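Local coordinates for protein parvulin 42 (Trypanosoma brucei brucei, PDB 6GMP) that probably catalyses the cis-trans isomerisation of peptidyl-prolyl bonds through its C-terminal parvulin-type PPIase domain, at residues Y9-K14 against Q64-F69. Sequence-based numbering, arbitrary orientation.
Sequences YHVLVK and QVVRDF
V11, V65 and V66 make the apolar heart of this contact, and one methyl of V11 does most of the touching. Its CG2, anti to the carbonyl carbon and beside the backbone N, meets V66 CG2 at 3.7 Å and, in the V65 conformer described here (one of two), V65 CG2 at 3.8 Å. The side chains of V11 and V66 pass side by side, pointing opposite ways, while V65 lies roughly perpendicular to V11. The other branch, V11 CG1, reaches F69 only loosely, 4.4 Å from its C and 4.5 Å from its CB; the F69 side chain turns off and touches I47 of helix 37-49, which V11 also touches.

Residues 9-13 lie on strand 6-13, an inner strand of the antiparallel parvulin sheet, between 80-84 and 114-120, and helix 59-69 packs against it. The short axes run 8.1 Å apart at 26°, near parallel, with V11 and V66 in register.

No hydrogen bond joins the two segments; the polar backbone enters through H10 O, which V66 CG2 touches at 3.6 Å. The H10 side chain starts out away from the helix, and its ND1 is hydrogen-bonded to H116 ND1. Just past the helix segment the chain returns to the strand through polar links, S70 OG to L12 N and E71 OE1 to K14 N.

Within the helix, Q64 NE2 donates to D68 OD2 at 3.0 Å, nearly straight at 173°, reaching the syn side of the carboxylate but 31° out of its plane.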
loop_
_atom_site.group_PDB
_atom_site.type_symbol
_atom_site.label_atom_id
_atom_site.label_comp_id
_atom_site.label_asym_id
_atom_site.label_seq_id
_atom_site.Cartn_x
_atom_site.Cartn_y
_atom_site.Cartn_z
ATOM N N TYR A 9 -4.687 1.026 -6.426
ATOM C CA TYR A 9 -4.216 1.971 -5.420
ATOM C C TYR A 9 -3.359 1.180 -4.439
ATOM O O TYR A 9 -3.459 -0.043 -4.373
ATOM C CB TYR A 9 -5.376 2.573 -4.623
ATOM C CG TYR A 9 -6.131 3.699 -5.279
ATOM C CD1 TYR A 9 -6.751 3.534 -6.508
ATOM C CD2 TYR A 9 -6.240 4.937 -4.646
ATOM C CE1 TYR A 9 -7.451 4.570 -7.093
ATOM C CE2 TYR A 9 -6.933 5.976 -5.227
ATOM C CZ TYR A 9 -7.536 5.790 -6.448
ATOM O OH TYR A 9 -8.227 6.832 -7.018
ATOM N N HIS A 10 -2.529 1.863 -3.658
ATOM C CA HIS A 10 -1.859 1.164 -2.560
ATOM C C HIS A 10 -1.647 2.040 -1.334
ATOM O O HIS A 10 -1.719 3.269 -1.402
ATOM C CB HIS A 10 -0.555 0.467 -3.007
ATOM C CG HIS A 10 0.642 1.362 -3.118
ATOM N ND1 HIS A 10 1.927 0.872 -3.071
ATOM C CD2 HIS A 10 0.759 2.701 -3.289
ATOM C CE1 HIS A 10 2.787 1.865 -3.199
ATOM N NE2 HIS A 10 2.107 2.986 -3.334
ATOM N N VAL A 11 -1.459 1.359 -0.210
ATOM C CA VAL A 11 -0.913 1.935 1.006
ATOM C C VAL A 11 0.497 1.388 1.135
ATOM O O VAL A 11 0.710 0.179 0.970
ATOM C CB VAL A 11 -1.689 1.459 2.250
ATOM C CG1 VAL A 11 -0.996 1.907 3.539
ATOM C CG2 VAL A 11 -3.103 1.971 2.233
ATOM N N LEU A 12 1.449 2.261 1.454
ATOM C CA LEU A 12 2.837 1.851 1.676
ATOM C C LEU A 12 3.270 2.194 3.095
ATOM O O LEU A 12 3.179 3.341 3.515
ATOM C CB LEU A 12 3.780 2.535 0.681
ATOM C CG LEU A 12 5.244 2.113 0.771
ATOM C CD1 LEU A 12 5.454 0.668 0.364
ATOM C CD2 LEU A 12 6.112 3.012 -0.098
ATOM N N VAL A 13 3.739 1.179 3.808
ATOM C CA VAL A 13 4.308 1.338 5.135
ATOM C C VAL A 13 5.797 1.048 5.001
ATOM O O VAL A 13 6.196 -0.065 4.676
ATOM C CB VAL A 13 3.639 0.375 6.141
ATOM C CG1 VAL A 13 4.264 0.507 7.516
ATOM C CG2 VAL A 13 2.143 0.656 6.216
ATOM N N LYS A 14 6.620 2.055 5.244
ATOM C CA LYS A 14 8.058 1.929 5.072
ATOM C C LYS A 14 8.690 1.373 6.329
ATOM O O LYS A 14 8.052 1.243 7.377
ATOM C CB LYS A 14 8.655 3.290 4.709
ATOM C CG LYS A 14 8.230 3.771 3.346
ATOM C CD LYS A 14 8.940 5.050 2.947
ATOM C CE LYS A 14 8.497 5.500 1.575
ATOM N NZ LYS A 14 9.461 6.470 0.983
ATOM N N GLN A 64 -9.347 6.007 2.870
ATOM C CA GLN A 64 -9.254 6.331 4.291
ATOM C C GLN A 64 -7.955 5.809 4.899
ATOM O O GLN A 64 -7.262 6.534 5.615
ATOM C CB GLN A 64 -10.436 5.769 5.063
ATOM C CG GLN A 64 -10.460 6.176 6.536
ATOM C CD GLN A 64 -10.609 7.668 6.716
ATOM O OE1 GLN A 64 -11.483 8.293 6.115
ATOM N NE2 GLN A 64 -9.745 8.255 7.540
ATOM N N VAL A 65 -7.598 4.565 4.605
ATOM C CA VAL A 65 -6.384 4.026 5.183
ATOM C C VAL A 65 -5.147 4.615 4.506
ATOM O O VAL A 65 -4.128 4.802 5.157
ATOM C CB VAL A 65 -6.356 2.486 5.218
ATOM C CG1 VAL A 65 -7.426 1.975 6.190
ATOM C CG2 VAL A 65 -6.552 1.892 3.850
ATOM N N VAL A 66 -5.229 4.975 3.227
ATOM C CA VAL A 66 -4.134 5.691 2.574
ATOM C C VAL A 66 -3.881 7.020 3.289
ATOM O O VAL A 66 -2.746 7.363 3.638
ATOM C CB VAL A 66 -4.438 5.972 1.080
ATOM C CG1 VAL A 66 -3.356 6.855 0.475
ATOM C CG2 VAL A 66 -4.598 4.663 0.272
ATOM N N ARG A 67 -4.957 7.779 3.497
ATOM C CA ARG A 67 -4.854 9.078 4.154
ATOM C C ARG A 67 -4.281 8.980 5.569
ATOM O O ARG A 67 -3.532 9.855 5.983
ATOM C CB ARG A 67 -6.207 9.782 4.192
ATOM C CG ARG A 67 -6.683 10.194 2.836
ATOM C CD ARG A 67 -8.104 10.666 2.879
ATOM N NE ARG A 67 -8.554 11.108 1.562
ATOM C CZ ARG A 67 -9.809 11.404 1.264
ATOM N NH1 ARG A 67 -10.751 11.343 2.194
ATOM N NH2 ARG A 67 -10.113 11.778 0.036
ATOM N N ASP A 68 -4.620 7.910 6.280
ATOM C CA ASP A 68 -4.203 7.757 7.674
ATOM C C ASP A 68 -2.802 7.171 7.825
ATOM O O ASP A 68 -2.115 7.473 8.799
ATOM C CB ASP A 68 -5.199 6.885 8.442
ATOM C CG ASP A 68 -6.559 7.545 8.621
ATOM O OD1 ASP A 68 -6.676 8.777 8.434
ATOM O OD2 ASP A 68 -7.507 6.804 8.943
ATOM N N PHE A 69 -2.362 6.356 6.866
ATOM C CA PHE A 69 -1.183 5.516 7.084
ATOM C C PHE A 69 -0.143 5.482 5.965
ATOM O O PHE A 69 1.001 5.140 6.239
ATOM C CB PHE A 69 -1.579 4.065 7.396
ATOM C CG PHE A 69 -2.352 3.897 8.674
ATOM C CD1 PHE A 69 -1.710 3.954 9.910
ATOM C CD2 PHE A 69 -3.716 3.653 8.650
ATOM C CE1 PHE A 69 -2.420 3.787 11.083
ATOM C CE2 PHE A 69 -4.429 3.484 9.822
ATOM C CZ PHE A 69 -3.781 3.552 11.041
#